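Oxidoreductase, zinc-binding dehydrogenase family (Myxococcus xanthus, PDB 5K1S) is a medium-chain, zinc-binding reductase involved in an alternative route of isovaleryl coenzyme A biosynthesis. Local coordinates at residues V187-A192 and V257-S262; V201-L206 and G324-F329; V253-E258 and G275-V280. All blocks are in the same frame, centred on the assembly; numbering follows the deposited sequence.

Interaction 1 (V187-A192 and V257-S262)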
ATOM      1  N   VAL A 187     -13.829   8.756  -5.729  1.00 60.14           N
ATOM      2  CA  VAL A 187     -12.381   8.911  -5.816  1.00 58.16           C
ATOM      3  C   VAL A 187     -11.995  10.254  -5.217  1.00 57.75           C
ATOM      4  O   VAL A 187     -12.572  11.291  -5.572  1.00 58.60           O
ATOM      5  CB  VAL A 187     -11.892   8.802  -7.271  1.00 57.07           C
ATOM      6  CG1 VAL A 187     -10.370   8.862  -7.328  1.00 54.03           C
ATOM      7  CG2 VAL A 187     -12.408   7.521  -7.912  1.00 57.53           C
ATOM      8  N   LEU A 188     -11.019  10.235  -4.316  1.00 74.72           N
ATOM      9  CA  LEU A 188     -10.434  11.446  -3.759  1.00 72.48           C
ATOM     10  C   LEU A 188      -9.097  11.705  -4.439  1.00 70.15           C
ATOM     11  O   LEU A 188      -8.260  10.801  -4.531  1.00 68.37           O
ATOM     12  CB  LEU A 188     -10.242  11.317  -2.247  1.00 70.12           C
ATOM     13  CG  LEU A 188      -9.534  12.485  -1.555  1.00 67.65           C
ATOM     14  CD1 LEU A 188     -10.336  13.768  -1.708  1.00 68.73           C
ATOM     15  CD2 LEU A 188      -9.296  12.168  -0.089  1.00 65.50           C
ATOM     16  N   ILE A 189      -8.901  12.930  -4.916  1.00 65.54           N
ATOM     17  CA  ILE A 189      -7.674  13.316  -5.601  1.00 62.75           C
ATOM     18  C   ILE A 189      -7.133  14.568  -4.928  1.00 60.92           C
ATOM     19  O   ILE A 189      -7.841  15.577  -4.823  1.00 62.17           O
ATOM     20  CB  ILE A 189      -7.901  13.567  -7.102  1.00 63.52           C
ATOM     21  CG1 ILE A 189      -8.506  12.324  -7.764  1.00 65.07           C
ATOM     22  CG2 ILE A 189      -6.587  13.952  -7.780  1.00 60.38           C
ATOM     23  CD1 ILE A 189      -8.900  12.521  -9.219  1.00 65.86           C
ATOM     24  N   THR A 190      -5.889  14.500  -4.467  1.00 63.58           N
ATOM     25  CA  THR A 190      -5.177  15.661  -3.958  1.00 61.61           C
ATOM     26  C   THR A 190      -4.295  16.241  -5.057  1.00 59.92           C
ATOM     27  O   THR A 190      -3.931  15.557  -6.018  1.00 59.47           O
ATOM     28  CB  THR A 190      -4.325  15.295  -2.740  1.00 59.77           C
ATOM     29  OG1 THR A 190      -3.266  14.415  -3.136  1.00 58.32           O
ATOM     30  CG2 THR A 190      -5.176  14.613  -1.676  1.00 61.04           C
ATOM     31  N   GLY A 191      -3.956  17.515  -4.906  1.00 60.99           N
ATOM     32  CA  GLY A 191      -3.203  18.200  -5.949  1.00 59.50           C
ATOM     33  C   GLY A 191      -3.845  18.074  -7.311  1.00 61.10           C
ATOM     34  O   GLY A 191      -3.144  17.970  -8.326  1.00 59.76           O
ATOM     35  N   ALA A 192      -5.179  18.077  -7.356  1.00 73.63           N
ATOM     36  CA  ALA A 192      -5.882  17.849  -8.612  1.00 75.62           C
ATOM     37  C   ALA A 192      -5.537  18.904  -9.655  1.00 75.12           C
ATOM     38  O   ALA A 192      -5.612  18.632 -10.858  1.00 75.55           O
ATOM     39  CB  ALA A 192      -7.390  17.820  -8.368  1.00 79.19           C
ATOM     40  N   VAL A 257      -6.337   9.171  -4.580  1.00 68.31           N
ATOM     41  CA  VAL A 257      -5.138   9.373  -5.385  1.00 65.14           C
ATOM     42  C   VAL A 257      -4.316  10.446  -4.680  1.00 62.73           C
ATOM     43  O   VAL A 257      -4.615  11.640  -4.777  1.00 64.66           O
ATOM     44  CB  VAL A 257      -5.481   9.771  -6.822  1.00 67.94           C
ATOM     45  CG1 VAL A 257      -4.214   9.984  -7.637  1.00 64.33           C
ATOM     46  CG2 VAL A 257      -6.363   8.711  -7.467  1.00 71.09           C
ATOM     47  N   GLU A 258      -3.274  10.022  -3.967  1.00 69.94           N
ATOM     48  CA  GLU A 258      -2.465  10.931  -3.155  1.00 68.02           C
ATOM     49  C   GLU A 258      -1.295  11.427  -3.996  1.00 65.76           C
ATOM     50  O   GLU A 258      -0.253  10.774  -4.082  1.00 62.76           O
ATOM     51  CB  GLU A 258      -1.986  10.234  -1.886  1.00 65.84           C
ATOM     52  CG  GLU A 258      -1.120  11.108  -0.989  1.00 64.26           C
ATOM     53  CD  GLU A 258      -1.837  12.361  -0.516  1.00 66.62           C
ATOM     54  OE1 GLU A 258      -2.502  12.307   0.541  1.00 67.74           O
ATOM     55  OE2 GLU A 258      -1.740  13.398  -1.204  1.00 67.44           O
ATOM     56  N   ILE A 259      -1.468  12.593  -4.614  1.00 63.20           N
ATOM     57  CA  ILE A 259      -0.406  13.208  -5.405  1.00 61.50           C
ATOM     58  C   ILE A 259       0.472  14.106  -4.545  1.00 59.90           C
ATOM     59  O   ILE A 259       1.696  14.114  -4.693  1.00 57.34           O
ATOM     60  CB  ILE A 259      -1.018  13.993  -6.583  1.00 64.59           C
ATOM     61  CG1 ILE A 259      -1.803  13.053  -7.503  1.00 66.45           C
ATOM     62  CG2 ILE A 259       0.076  14.721  -7.368  1.00 63.05           C
ATOM     63  CD1 ILE A 259      -2.617  13.768  -8.564  1.00 70.66           C
ATOM     64  N   VAL A 260      -0.137  14.882  -3.647  1.00 67.35           N
ATOM     65  CA  VAL A 260       0.631  15.803  -2.815  1.00 66.20           C
ATOM     66  C   VAL A 260       1.606  15.032  -1.935  1.00 63.32           C
ATOM     67  O   VAL A 260       2.811  15.309  -1.920  1.00 61.54           O
ATOM     68  CB  VAL A 260      -0.314  16.682  -1.975  1.00 68.72           C
ATOM     69  CG1 VAL A 260       0.479  17.620  -1.080  1.00 68.39           C
ATOM     70  CG2 VAL A 260      -1.251  17.473  -2.880  1.00 72.03           C
ATOM     71  N   GLY A 261       1.098  14.060  -1.183  1.00 47.96           N
ATOM     72  CA  GLY A 261       1.930  13.273  -0.295  1.00 46.53           C
ATOM     73  C   GLY A 261       1.783  13.658   1.164  1.00 48.20           C
ATOM     74  O   GLY A 261       0.672  13.682   1.701  1.00 50.21           O
ATOM     75  N   SER A 262       2.909  13.984   1.807  1.00 59.08           N
ATOM     76  CA  SER A 262       2.919  14.181   3.255  1.00 60.65           C
ATOM     77  C   SER A 262       1.972  15.295   3.684  1.00 63.92           C
ATOM     78  O   SER A 262       1.332  15.201   4.739  1.00 65.68           O
ATOM     79  CB  SER A 262       4.343  14.488   3.725  1.00 59.88           C
ATOM     80  OG  SER A 262       4.877  15.612   3.046  1.00 60.27           O
TER
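T190 and E258 show how a hydroxyl can fasten the ends of two neighbouring parallel strands. T190 OG1 sits between its own backbone N and carbonyl carbon (chi1 67°), a position from which it donates to E258 OE2 at 2.7 Å and accepts from I259 N at 3.0 Å. The two side chains cross obliquely. The glutamate starts out away from T190, but its chain bends at chi2 (60°) and the carboxylate comes back. The threonine hydroxyl meets OE2 from above the carboxylate plane, and G261 N reaches the same oxygen at 2.9 Å from the opposite face, a double grip likely to fix the rotation of this buried group. The methyl branch V260 CG2 comes up to G191 N at 3.4 Å, close beside the hydroxyl.

On the other face of the sheet, I189 and V257 form a parallel bridge and lie side by side, pointing the same way, with I189 CG1 4.1 Å from V257 CB. I189 and I259 are likewise side by side, CG2 of I189 touching CD1 of I259, while V187 CG1 meets V257 CG2 at a slant. Between the backbones, T190 N binds V257 O at 3.1 Å, and V257 N binds L188 O.

Here the first and fourth strands of a Rossmann fold meet, where the chain leaves strand 186-190 for the glycine-rich turn that in relatives faces the dinucleotide. Strand 210-215 flanks 186-190 on its other side. Helix 195-206 covers I189, and helix 262-270 packs on T190 while its T268 holds E258 OE1.

Interaction 2 (V201-L206 and G324-F329)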
ATOM      1  N   VAL A 201      -8.387  13.215 -12.756  1.00 65.52           N
ATOM      2  CA  VAL A 201      -9.785  13.632 -12.656  1.00 68.51           C
ATOM      3  C   VAL A 201     -10.563  13.151 -13.874  1.00 69.97           C
ATOM      4  O   VAL A 201     -11.587  12.468 -13.756  1.00 71.95           O
ATOM      5  CB  VAL A 201      -9.882  15.160 -12.496  1.00 68.76           C
ATOM      6  CG1 VAL A 201     -11.328  15.638 -12.635  1.00 71.54           C
ATOM      7  CG2 VAL A 201      -9.316  15.589 -11.150  1.00 67.63           C
ATOM      8  N   GLN A 202     -10.085  13.511 -15.066  1.00 83.02           N
ATOM      9  CA  GLN A 202     -10.765  13.102 -16.291  1.00 84.30           C
ATOM     10  C   GLN A 202     -10.863  11.586 -16.379  1.00 84.33           C
ATOM     11  O   GLN A 202     -11.931  11.035 -16.667  1.00 86.33           O
ATOM     12  CB  GLN A 202     -10.026  13.654 -17.511  1.00 82.95           C
ATOM     13  CG  GLN A 202      -9.917  15.166 -17.552  1.00 82.89           C
ATOM     14  CD  GLN A 202      -9.163  15.651 -18.771  1.00 81.62           C
ATOM     15  OE1 GLN A 202      -9.739  15.813 -19.847  1.00 82.88           O
ATOM     16  NE2 GLN A 202      -7.863  15.876 -18.614  1.00 79.06           N
ATOM     17  N   LEU A 203      -9.749  10.893 -16.134  1.00 70.37           N
ATOM     18  CA  LEU A 203      -9.735   9.444 -16.286  1.00 70.12           C
ATOM     19  C   LEU A 203     -10.691   8.779 -15.302  1.00 71.96           C
ATOM     20  O   LEU A 203     -11.349   7.788 -15.638  1.00 73.05           O
ATOM     21  CB  LEU A 203      -8.311   8.918 -16.100  1.00 67.16           C
ATOM     22  CG  LEU A 203      -8.061   7.449 -16.446  1.00 66.41           C
ATOM     23  CD1 LEU A 203      -8.452   7.140 -17.885  1.00 67.19           C
ATOM     24  CD2 LEU A 203      -6.600   7.104 -16.212  1.00 63.46           C
ATOM     25  N   ALA A 204     -10.784   9.313 -14.083  1.00 73.10           N
ATOM     26  CA  ALA A 204     -11.719   8.765 -13.107  1.00 74.97           C
ATOM     27  C   ALA A 204     -13.160   9.007 -13.538  1.00 77.75           C
ATOM     28  O   ALA A 204     -13.973   8.076 -13.576  1.00 79.00           O
ATOM     29  CB  ALA A 204     -11.455   9.375 -11.731  1.00 74.78           C
ATOM     30  N   ARG A 205     -13.495  10.257 -13.869  1.00 71.01           N
ATOM     31  CA  ARG A 205     -14.839  10.559 -14.348  1.00 73.26           C
ATOM     32  C   ARG A 205     -15.171   9.771 -15.608  1.00 73.71           C
ATOM     33  O   ARG A 205     -16.338   9.435 -15.840  1.00 75.57           O
ATOM     34  CB  ARG A 205     -14.977  12.060 -14.608  1.00 73.43           C
ATOM     35  N   LEU A 206     -14.165   9.463 -16.431  1.00 80.10           N
ATOM     36  CA  LEU A 206     -14.409   8.670 -17.630  1.00 80.42           C
ATOM     37  C   LEU A 206     -14.744   7.225 -17.285  1.00 80.84           C
ATOM     38  O   LEU A 206     -15.479   6.567 -18.029  1.00 82.05           O
ATOM     39  CB  LEU A 206     -13.192   8.726 -18.555  1.00 78.16           C
ATOM     40  CG  LEU A 206     -13.313   7.963 -19.880  1.00 78.33           C
ATOM     41  CD1 LEU A 206     -12.564   8.699 -20.982  1.00 77.06           C
ATOM     42  CD2 LEU A 206     -12.790   6.535 -19.758  1.00 77.12           C
ATOM     43  N   GLY A 324      -9.988  12.334 -26.780  1.00 78.81           N
ATOM     44  CA  GLY A 324     -10.573  13.386 -25.972  1.00 82.46           C
ATOM     45  C   GLY A 324     -10.967  12.964 -24.574  1.00 83.62           C
ATOM     46  O   GLY A 324     -11.414  13.815 -23.795  1.00 86.67           O
ATOM     47  N   GLY A 325     -10.824  11.683 -24.226  1.00 75.64           N
ATOM     48  CA  GLY A 325     -11.168  11.247 -22.883  1.00 76.60           C
ATOM     49  C   GLY A 325     -10.355  11.943 -21.810  1.00 76.69           C
ATOM     50  O   GLY A 325     -10.862  12.209 -20.717  1.00 79.03           O
ATOM     51  N   VAL A 326      -9.091  12.243 -22.100  1.00 83.09           N
ATOM     52  CA  VAL A 326      -8.226  12.956 -21.169  1.00 82.60           C
ATOM     53  C   VAL A 326      -7.477  14.031 -21.943  1.00 82.56           C
ATOM     54  O   VAL A 326      -6.505  13.741 -22.651  1.00 78.76           O
ATOM     55  CB  VAL A 326      -7.251  11.999 -20.458  1.00 77.73           C
ATOM     56  CG1 VAL A 326      -6.358  12.765 -19.489  1.00 77.01           C
ATOM     57  CG2 VAL A 326      -8.019  10.908 -19.726  1.00 77.84           C
ATOM     58  N   ARG A 327      -7.927  15.276 -21.817  1.00 86.81           N
ATOM     59  CA  ARG A 327      -7.310  16.374 -22.541  1.00 87.12           C
ATOM     60  C   ARG A 327      -5.916  16.673 -21.997  1.00 84.62           C
ATOM     61  O   ARG A 327      -5.532  16.240 -20.907  1.00 83.24           O
ATOM     62  CB  ARG A 327      -8.170  17.632 -22.444  1.00 91.70           C
ATOM     63  CG  ARG A 327      -9.408  17.630 -23.326  1.00 93.35           C
ATOM     64  CD  ARG A 327     -10.162  18.943 -23.191  1.00 96.96           C
ATOM     65  NE  ARG A 327      -9.297  20.090 -23.455  1.00 96.91           N
ATOM     66  CZ  ARG A 327      -9.599  21.349 -23.150  1.00 99.35           C
ATOM     67  NH1 ARG A 327     -10.750  21.639 -22.558  1.00101.92           N
ATOM     68  NH2 ARG A 327      -8.742  22.322 -23.432  1.00 98.87           N
ATOM     69  N   GLN A 328      -5.157  17.433 -22.782  1.00 78.35           N
ATOM     70  CA  GLN A 328      -3.857  17.947 -22.377  1.00 76.27           C
ATOM     71  C   GLN A 328      -3.928  19.464 -22.317  1.00 80.54           C
ATOM     72  O   GLN A 328      -4.451  20.102 -23.238  1.00 82.13           O
ATOM     73  CB  GLN A 328      -2.756  17.498 -23.344  1.00 71.13           C
ATOM     74  CG  GLN A 328      -2.257  16.084 -23.098  1.00 66.25           C
ATOM     75  CD  GLN A 328      -1.615  15.930 -21.734  1.00 63.90           C
ATOM     76  OE1 GLN A 328      -0.994  16.860 -21.220  1.00 64.05           O
ATOM     77  NE2 GLN A 328      -1.771  14.755 -21.133  1.00 61.47           N
ATOM     78  N   PHE A 329      -3.404  20.036 -21.237  1.00 85.20           N
ATOM     79  CA  PHE A 329      -3.471  21.473 -20.987  1.00 86.57           C
ATOM     80  C   PHE A 329      -2.069  22.053 -21.161  1.00 83.09           C
ATOM     81  O   PHE A 329      -1.321  22.232 -20.200  1.00 79.45           O
ATOM     82  CB  PHE A 329      -4.035  21.743 -19.591  1.00 86.77           C
ATOM     83  CG  PHE A 329      -5.378  21.114 -19.349  1.00 89.81           C
ATOM     84  CD1 PHE A 329      -5.478  19.790 -18.953  1.00 88.79           C
ATOM     85  CD2 PHE A 329      -6.542  21.845 -19.519  1.00 93.09           C
ATOM     86  CE1 PHE A 329      -6.713  19.208 -18.732  1.00 91.29           C
ATOM     87  CE2 PHE A 329      -7.779  21.268 -19.297  1.00 95.17           C
ATOM     88  CZ  PHE A 329      -7.864  19.949 -18.904  1.00 94.27           C
TER
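G325 meets L206 where the loop that leads from helix 311-323 to strand 330-335, a strand of the mixed sheet outside the Rossmann domain, packs against that domain's first helix, 195-206. The CA of G325 lies 3.5 Å from L206 CD1, and G325 O rests against Q202 CB. V326 follows with its two methyls divided: CG1, anti to the backbone N (chi1 -180°), touches Q202 NE2, and CG2 packs on L203 CB at 4.1 Å. At R327 the helix grips the loop through both polar groups of one residue. R327 N donates to Q202 OE1 at 2.7 Å, tilted 30° from the carbonyl plane, and Q202 NE2 donates back to R327 O at 3.3 Å, the acceptor lying close to the amide plane. A leucine in place of Q202 would probably leave the N-H and C=O of R327 without their mates and the loop less firmly tied to the helix. NE2 also makes a weak bond to L198 O, one turn back in the same helix. Last comes F329, whose ring presents its edge to the amide, with CE1 3.5 Å from Q202 NE2.

Interaction 3 (V253-E258 and G275-V280)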
ATOM      1  N   VAL A 253     -14.528   7.810   1.212  1.00 71.86           N
ATOM      2  CA  VAL A 253     -14.249   7.518  -0.187  1.00 72.84           C
ATOM      3  C   VAL A 253     -13.752   6.084  -0.307  1.00 71.13           C
ATOM      4  O   VAL A 253     -13.221   5.494   0.641  1.00 68.44           O
ATOM      5  CB  VAL A 253     -13.231   8.503  -0.798  1.00 71.62           C
ATOM      6  CG1 VAL A 253     -13.809   9.910  -0.827  1.00 73.73           C
ATOM      7  CG2 VAL A 253     -11.920   8.473  -0.026  1.00 67.30           C
ATOM      8  N   ASP A 254     -13.934   5.517  -1.501  1.00 76.11           N
ATOM      9  CA  ASP A 254     -13.482   4.156  -1.761  1.00 74.62           C
ATOM     10  C   ASP A 254     -11.989   4.113  -2.063  1.00 71.48           C
ATOM     11  O   ASP A 254     -11.285   3.208  -1.601  1.00 68.76           O
ATOM     12  CB  ASP A 254     -14.274   3.556  -2.924  1.00 77.22           C
ATOM     13  CG  ASP A 254     -15.763   3.499  -2.648  1.00 80.03           C
ATOM     14  OD1 ASP A 254     -16.464   4.483  -2.963  1.00 82.55           O
ATOM     15  OD2 ASP A 254     -16.232   2.471  -2.116  1.00 79.69           O
ATOM     16  N   VAL A 255     -11.494   5.079  -2.833  1.00 85.10           N
ATOM     17  CA  VAL A 255     -10.091   5.137  -3.221  1.00 81.92           C
ATOM     18  C   VAL A 255      -9.646   6.592  -3.204  1.00 81.10           C
ATOM     19  O   VAL A 255     -10.448   7.508  -3.403  1.00 84.08           O
ATOM     20  CB  VAL A 255      -9.858   4.502  -4.613  1.00 82.94           C
ATOM     21  CG1 VAL A 255     -10.736   5.169  -5.659  1.00 86.85           C
ATOM     22  CG2 VAL A 255      -8.389   4.578  -5.017  1.00 78.98           C
ATOM     23  N   ALA A 256      -8.353   6.800  -2.957  1.00 60.37           N
ATOM     24  CA  ALA A 256      -7.769   8.134  -2.928  1.00 59.01           C
ATOM     25  C   ALA A 256      -6.490   8.145  -3.751  1.00 55.69           C
ATOM     26  O   ALA A 256      -5.662   7.236  -3.634  1.00 52.43           O
ATOM     27  CB  ALA A 256      -7.476   8.582  -1.493  1.00 56.86           C
ATOM     28  N   VAL A 257      -6.337   9.171  -4.580  1.00 68.31           N
ATOM     29  CA  VAL A 257      -5.138   9.373  -5.385  1.00 65.14           C
ATOM     30  C   VAL A 257      -4.316  10.446  -4.680  1.00 62.73           C
ATOM     31  O   VAL A 257      -4.615  11.640  -4.777  1.00 64.66           O
ATOM     32  CB  VAL A 257      -5.481   9.771  -6.822  1.00 67.94           C
ATOM     33  CG1 VAL A 257      -4.214   9.984  -7.637  1.00 64.33           C
ATOM     34  CG2 VAL A 257      -6.363   8.711  -7.467  1.00 71.09           C
ATOM     35  N   GLU A 258      -3.274  10.022  -3.967  1.00 69.94           N
ATOM     36  CA  GLU A 258      -2.465  10.931  -3.155  1.00 68.02           C
ATOM     37  C   GLU A 258      -1.295  11.427  -3.996  1.00 65.76           C
ATOM     38  O   GLU A 258      -0.253  10.774  -4.082  1.00 62.76           O
ATOM     39  CB  GLU A 258      -1.986  10.234  -1.886  1.00 65.84           C
ATOM     40  CG  GLU A 258      -1.120  11.108  -0.989  1.00 64.26           C
ATOM     41  CD  GLU A 258      -1.837  12.361  -0.516  1.00 66.62           C
ATOM     42  OE1 GLU A 258      -2.502  12.307   0.541  1.00 67.74           O
ATOM     43  OE2 GLU A 258      -1.740  13.398  -1.204  1.00 67.44           O
ATOM     44  N   GLY A 275     -12.105  -0.266   4.352  1.00 68.93           N
ATOM     45  CA  GLY A 275     -11.603  -1.034   3.232  1.00 68.53           C
ATOM     46  C   GLY A 275     -11.110  -0.210   2.066  1.00 68.94           C
ATOM     47  O   GLY A 275     -10.772  -0.777   1.023  1.00 68.93           O
ATOM     48  N   GLY A 276     -11.059   1.112   2.206  1.00 60.56           N
ATOM     49  CA  GLY A 276     -10.580   1.948   1.128  1.00 60.81           C
ATOM     50  C   GLY A 276      -9.097   1.765   0.876  1.00 57.36           C
ATOM     51  O   GLY A 276      -8.352   1.230   1.698  1.00 54.60           O
ATOM     52  N   ARG A 277      -8.661   2.229  -0.295  1.00 65.66           N
ATOM     53  CA  ARG A 277      -7.280   2.069  -0.727  1.00 62.24           C
ATOM     54  C   ARG A 277      -6.731   3.411  -1.189  1.00 61.23           C
ATOM     55  O   ARG A 277      -7.378   4.117  -1.968  1.00 64.05           O
ATOM     56  CB  ARG A 277      -7.174   1.028  -1.848  1.00 62.98           C
ATOM     57  CG  ARG A 277      -8.036   1.325  -3.061  1.00 67.02           C
ATOM     58  CD  ARG A 277      -8.186   0.099  -3.943  1.00 67.38           C
ATOM     59  NE  ARG A 277      -8.883   0.404  -5.190  1.00 69.30           N
ATOM     60  CZ  ARG A 277     -10.203   0.502  -5.311  1.00 72.52           C
ATOM     61  NH1 ARG A 277     -10.991   0.322  -4.259  1.00 73.76           N
ATOM     62  NH2 ARG A 277     -10.739   0.784  -6.490  1.00 74.19           N
ATOM     63  N   VAL A 278      -5.540   3.754  -0.706  1.00 56.83           N
ATOM     64  CA  VAL A 278      -4.862   4.998  -1.056  1.00 55.45           C
ATOM     65  C   VAL A 278      -3.729   4.657  -2.012  1.00 52.52           C
ATOM     66  O   VAL A 278      -2.841   3.864  -1.676  1.00 49.84           O
ATOM     67  CB  VAL A 278      -4.331   5.721   0.191  1.00 53.74           C
ATOM     68  CG1 VAL A 278      -3.570   6.985  -0.201  1.00 52.47           C
ATOM     69  CG2 VAL A 278      -5.475   6.054   1.132  1.00 56.38           C
ATOM     70  N   VAL A 279      -3.751   5.259  -3.195  1.00 55.56           N
ATOM     71  CA  VAL A 279      -2.722   5.046  -4.204  1.00 52.76           C
ATOM     72  C   VAL A 279      -1.779   6.242  -4.152  1.00 50.81           C
ATOM     73  O   VAL A 279      -2.140   7.350  -4.564  1.00 52.58           O
ATOM     74  CB  VAL A 279      -3.326   4.869  -5.603  1.00 54.83           C
ATOM     75  CG1 VAL A 279      -2.247   4.454  -6.592  1.00 51.47           C
ATOM     76  CG2 VAL A 279      -4.448   3.838  -5.570  1.00 57.99           C
ATOM     77  N   VAL A 280      -0.572   6.023  -3.644  1.00 49.27           N
ATOM     78  CA  VAL A 280       0.396   7.096  -3.448  1.00 47.79           C
ATOM     79  C   VAL A 280       1.286   7.177  -4.680  1.00 46.11           C
ATOM     80  O   VAL A 280       1.908   6.184  -5.074  1.00 44.47           O
ATOM     81  CB  VAL A 280       1.234   6.864  -2.182  1.00 46.22           C
ATOM     82  CG1 VAL A 280       2.124   8.070  -1.910  1.00 45.42           C
ATOM     83  CG2 VAL A 280       0.331   6.580  -0.988  1.00 47.81           C
TER
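A256 O is approached by two groups of the neighbouring strand: V279 N donates to it at 2.8 Å, nearly straight, and V278 CA, through its C-H, makes a weaker contact with A256 O at 3.5 Å. R277 O plays the same double role in the other direction, accepting from A256 N at 3.0 Å while the CA-H of V255 leans on it. With R277 N bound to D254 O and E258 N to V279 O, four bonds make a regular parallel ladder between strands 255-258 and 276-280, whose axes approach to 4.7 Å and are inclined at 16°.

Among the side chains, R277 lies across V255. CG of the arginine stands between its backbone N and carbonyl carbon (chi1 56°), and the chain then runs extended to NE. V255 CG2 touches R277 CG at 3.8 Å, and V255 CB sits over the centre of one guanidinium face, 4.1 Å above it. Outside partners hold that flat group: E185 forms a salt bridge with NH2, and G179 O takes NE. Further along this face V255 CG2 meets V279 CG2 at 4.0 Å, whereas A256 CB and V278 CG2 touch on the reverse.

The two strands, with helix 262-270 between them in the chain, form a β-α-β unit of the Rossmann sheet, with strand 186-190 on the far side of 253-258. The helix covers A256, V278 and V280, and I297 of the second subunit also packs on V280.

How the interactions relate
From the N terminus, strand 186-190 opens interaction 1 and helix 195-206, next in the chain, opens interaction 2. Interaction 1 closes first, at 257-262, after a loop of 64 residues. Strand 253-258 begins interaction 3, a short loop of 16 residues shut at 275-280, and V257 and E258 serve both. Interaction 2 closes last, at 324-329, so it crosses interaction 1 and encloses interaction 3. Interactions 1 and 3 join three strands that lie side by side in one parallel sheet, linked further by L188 N close to V255 O. Interaction 2 touches interaction 1 where V201 meets I189 and A192, and ties the Rossmann domain to the chain returning toward the mixed sheet.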